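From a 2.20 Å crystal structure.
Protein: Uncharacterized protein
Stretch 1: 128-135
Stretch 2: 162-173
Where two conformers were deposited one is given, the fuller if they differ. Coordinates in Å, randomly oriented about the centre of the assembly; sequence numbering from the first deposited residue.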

# COMPACT_ATOMS: atom_id res chain seq x y z
N LEU A 128 13.95 -14.28 -2.29
CA LEU A 128 14.82 -13.32 -1.60
C LEU A 128 15.34 -13.79 -0.27
O LEU A 128 14.68 -14.63 0.40
CB LEU A 128 14.02 -12.03 -1.36
CG LEU A 128 13.37 -11.38 -2.55
CD1 LEU A 128 12.47 -10.22 -2.11
CD2 LEU A 128 14.45 -10.89 -3.51
N ASP A 129 16.45 -13.22 0.16
CA ASP A 129 16.99 -13.32 1.53
C ASP A 129 16.11 -12.55 2.49
O ASP A 129 15.81 -13.01 3.57
CB ASP A 129 18.39 -12.68 1.60
CG ASP A 129 19.01 -12.68 3.02
OD1 ASP A 129 19.44 -13.80 3.43
OD2 ASP A 129 19.14 -11.56 3.67
N HIS A 130 15.74 -11.31 2.07
CA HIS A 130 14.98 -10.38 2.89
C HIS A 130 14.14 -9.49 2.05
O HIS A 130 14.37 -9.30 0.85
CB HIS A 130 15.89 -9.53 3.78
CG HIS A 130 16.89 -8.74 3.00
ND1 HIS A 130 18.17 -9.22 2.74
CD2 HIS A 130 16.80 -7.55 2.36
CE1 HIS A 130 18.81 -8.33 1.99
NE2 HIS A 130 18.02 -7.30 1.78
N VAL A 131 13.08 -8.97 2.66
CA VAL A 131 12.34 -7.87 2.09
C VAL A 131 12.85 -6.58 2.72
O VAL A 131 13.51 -6.62 3.76
CB VAL A 131 10.80 -7.95 2.29
CG1 VAL A 131 10.15 -8.95 1.29
CG2 VAL A 131 10.39 -8.27 3.73
N ASN A 132 12.52 -5.47 2.08
CA ASN A 132 12.82 -4.15 2.64
C ASN A 132 11.78 -3.74 3.69
O ASN A 132 12.13 -2.99 4.60
CB ASN A 132 12.87 -3.08 1.58
CG ASN A 132 13.96 -3.39 0.56
OD1 ASN A 132 13.75 -4.24 -0.34
ND2 ASN A 132 15.14 -2.74 0.72
N LEU A 133 10.55 -4.23 3.53
CA LEU A 133 9.51 -3.87 4.45
C LEU A 133 8.49 -5.03 4.55
O LEU A 133 8.10 -5.59 3.52
CB LEU A 133 8.84 -2.56 3.98
CG LEU A 133 7.60 -2.13 4.77
CD1 LEU A 133 7.98 -1.76 6.22
CD2 LEU A 133 7.02 -0.91 4.05
N VAL A 134 8.06 -5.38 5.76
CA VAL A 134 6.91 -6.28 5.90
C VAL A 134 5.85 -5.62 6.78
O VAL A 134 6.19 -5.06 7.83
CB VAL A 134 7.38 -7.65 6.39
CG1 VAL A 134 7.93 -7.62 7.80
CG2 VAL A 134 6.24 -8.67 6.32
N LEU A 135 4.61 -5.72 6.37
CA LEU A 135 3.45 -5.18 7.08
C LEU A 135 2.49 -6.22 7.64
O LEU A 135 2.27 -7.29 7.07
CB LEU A 135 2.63 -4.29 6.14
CG LEU A 135 3.40 -3.28 5.31
CD1 LEU A 135 2.48 -2.53 4.33
CD2 LEU A 135 4.13 -2.29 6.21
N GLU A 162 10.54 -9.88 16.09
CA GLU A 162 11.41 -11.04 16.00
C GLU A 162 11.97 -11.22 14.54
O GLU A 162 13.17 -11.51 14.35
CB GLU A 162 10.70 -12.31 16.61
CG GLU A 162 10.53 -12.27 18.16
CD GLU A 162 9.46 -13.25 18.80
OE1 GLU A 162 8.65 -13.92 18.11
OE2 GLU A 162 9.44 -13.35 20.05
N VAL A 163 11.14 -11.08 13.53
CA VAL A 163 11.63 -11.35 12.14
C VAL A 163 12.60 -10.24 11.70
O VAL A 163 13.52 -10.52 10.93
CB VAL A 163 10.53 -11.51 11.12
CG1 VAL A 163 9.70 -12.78 11.45
CG2 VAL A 163 9.60 -10.28 10.99
N LEU A 164 12.43 -9.02 12.27
CA LEU A 164 13.37 -7.91 12.11
C LEU A 164 14.71 -8.28 12.66
O LEU A 164 15.74 -8.18 11.95
CB LEU A 164 12.82 -6.62 12.73
CG LEU A 164 13.62 -5.30 12.52
CD1 LEU A 164 13.58 -4.92 11.08
CD2 LEU A 164 13.03 -4.21 13.37
N LYS A 165 14.74 -8.73 13.90
CA LYS A 165 15.98 -9.14 14.52
C LYS A 165 16.68 -10.31 13.80
O LYS A 165 17.91 -10.46 13.86
CB LYS A 165 15.71 -9.53 15.96
CG LYS A 165 16.84 -10.14 16.74
CD LYS A 165 18.06 -9.23 16.85
CE LYS A 165 19.21 -10.08 17.43
NZ LYS A 165 20.30 -9.19 17.84
N LYS A 166 15.89 -11.18 13.19
CA LYS A 166 16.44 -12.25 12.37
C LYS A 166 16.92 -11.82 10.98
O LYS A 166 17.48 -12.63 10.29
CB LYS A 166 15.40 -13.35 12.24
CG LYS A 166 15.42 -14.18 13.52
CD LYS A 166 14.34 -15.25 13.49
CE LYS A 166 14.59 -16.31 14.59
NZ LYS A 166 13.32 -16.94 15.05
N GLY A 167 16.65 -10.59 10.53
CA GLY A 167 17.24 -10.11 9.23
C GLY A 167 16.36 -10.56 8.08
O GLY A 167 16.78 -10.49 6.98
N LEU A 168 15.11 -10.99 8.35
CA LEU A 168 14.16 -11.39 7.33
C LEU A 168 13.55 -10.21 6.60
O LEU A 168 13.00 -10.33 5.46
CB LEU A 168 13.13 -12.32 7.94
CG LEU A 168 13.75 -13.62 8.45
CD1 LEU A 168 12.63 -14.41 9.08
CD2 LEU A 168 14.43 -14.48 7.39
N THR A 169 13.71 -9.04 7.22
CA THR A 169 13.21 -7.82 6.69
C THR A 169 14.09 -6.73 7.20
O THR A 169 14.70 -6.87 8.28
CB THR A 169 11.77 -7.56 7.09
OG1 THR A 169 11.28 -6.38 6.47
CG2 THR A 169 11.60 -7.47 8.58
N LYS A 170 14.17 -5.65 6.46
CA LYS A 170 14.94 -4.45 6.91
C LYS A 170 14.00 -3.45 7.62
O LYS A 170 14.46 -2.52 8.19
CB LYS A 170 15.56 -3.71 5.76
CG LYS A 170 16.55 -4.50 4.92
CD LYS A 170 17.80 -4.80 5.73
CE LYS A 170 19.10 -4.62 4.89
NZ LYS A 170 20.33 -4.44 5.73
N ALA A 171 12.69 -3.68 7.58
CA ALA A 171 11.76 -2.78 8.25
C ALA A 171 10.42 -3.46 8.51
O ALA A 171 10.00 -4.33 7.72
CB ALA A 171 11.54 -1.48 7.45
N ILE A 172 9.75 -3.00 9.58
CA ILE A 172 8.41 -3.48 9.93
C ILE A 172 7.45 -2.32 9.99
O ILE A 172 7.82 -1.20 10.42
CB ILE A 172 8.44 -4.33 11.24
CG1 ILE A 172 9.04 -3.52 12.43
CG2 ILE A 172 9.25 -5.60 11.06
CD1 ILE A 172 9.06 -4.22 13.73
N GLY A 173 6.21 -2.59 9.58
CA GLY A 173 5.17 -1.61 9.53
C GLY A 173 3.80 -2.27 9.63
O GLY A 173 3.70 -3.52 9.75

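Stretches 128-135 and 162-173 lie side by side in parallel register, H130 beside L168 through to L135 beside G173, and bury 556 Å² between them. The pairing is carried mainly by backbone: V131 and T169 form a single bridge, and a true parallel ladder pairs V134 with I172 and L135 with G173. Before this, the helix of stretch 2 ends in a Schellman motif, in which G167 takes a positive phi, readily adopted by glycine, and the bonds from G167 N to L164 O (2.9 Å) and from L168 N to V163 O (3.1 Å) close the last turn.

Along stretch 1, L128 makes no contact with stretch 2. D129 approaches stretch 2 loosely, D129 OD2 lying 4.2 Å from G167 O; the carboxylate instead holds the neighbouring imidazole through a nearly linear hydrogen bond from H130 ND1 to D129 OD2 (2.7 Å). H130 points toward stretch 2; H130 CB lies 3.5 Å from G167 O, and K170 CE sits over one face of its ring. H130 CA also approaches L168 O (3.2 Å) in a CA-H...O contact, and L168 O accepts the hydrogen bond from V131 N (3.1 Å).

V131 returns the link: V131 O accepts from K170 N (2.9 Å) while T169 CA closes on V131 O at 3.2 Å. One residue thus bonds on both sides of T169, as parallel pairing requires. At N132 the pattern lapses. N132 O lies 3.1 Å from A171 N, but the angle is too poor for a hydrogen bond, and the side chain points away, with its OD1 bonded elsewhere in the structure.

L133 also starts away from stretch 2, yet its end comes back, placing L133 CD1 3.8 Å from A171 CB in an apolar contact. L133 CA meets A171 O at 3.3 Å. A171 O is heavily used: it accepts hydrogen bonds from V134 N (3.0 Å) and, within stretch 2, from T169 OG1 (2.7 Å), so the threonine hydroxyl is tied down beside the strand.

V134 repeats the V131 scheme around I172, with G173 N donating to V134 O (3.0 Å) and I172 CA approaching V134 O at 3.4 Å. V134 and I172 share one face of the sheet, where V134 CG1 packs 4.1 Å from I172 CG2 and, more loosely, 4.5 Å from V163 CG2 of the helix. L135 projects from the other face. L135 CA contacts G173 O at 3.2 Å, and its side chain end bends nearer to stretch 2; an ideal CB on G173 would lie 2.8 Å from L135 CD2, a clash that the bare glycine avoids.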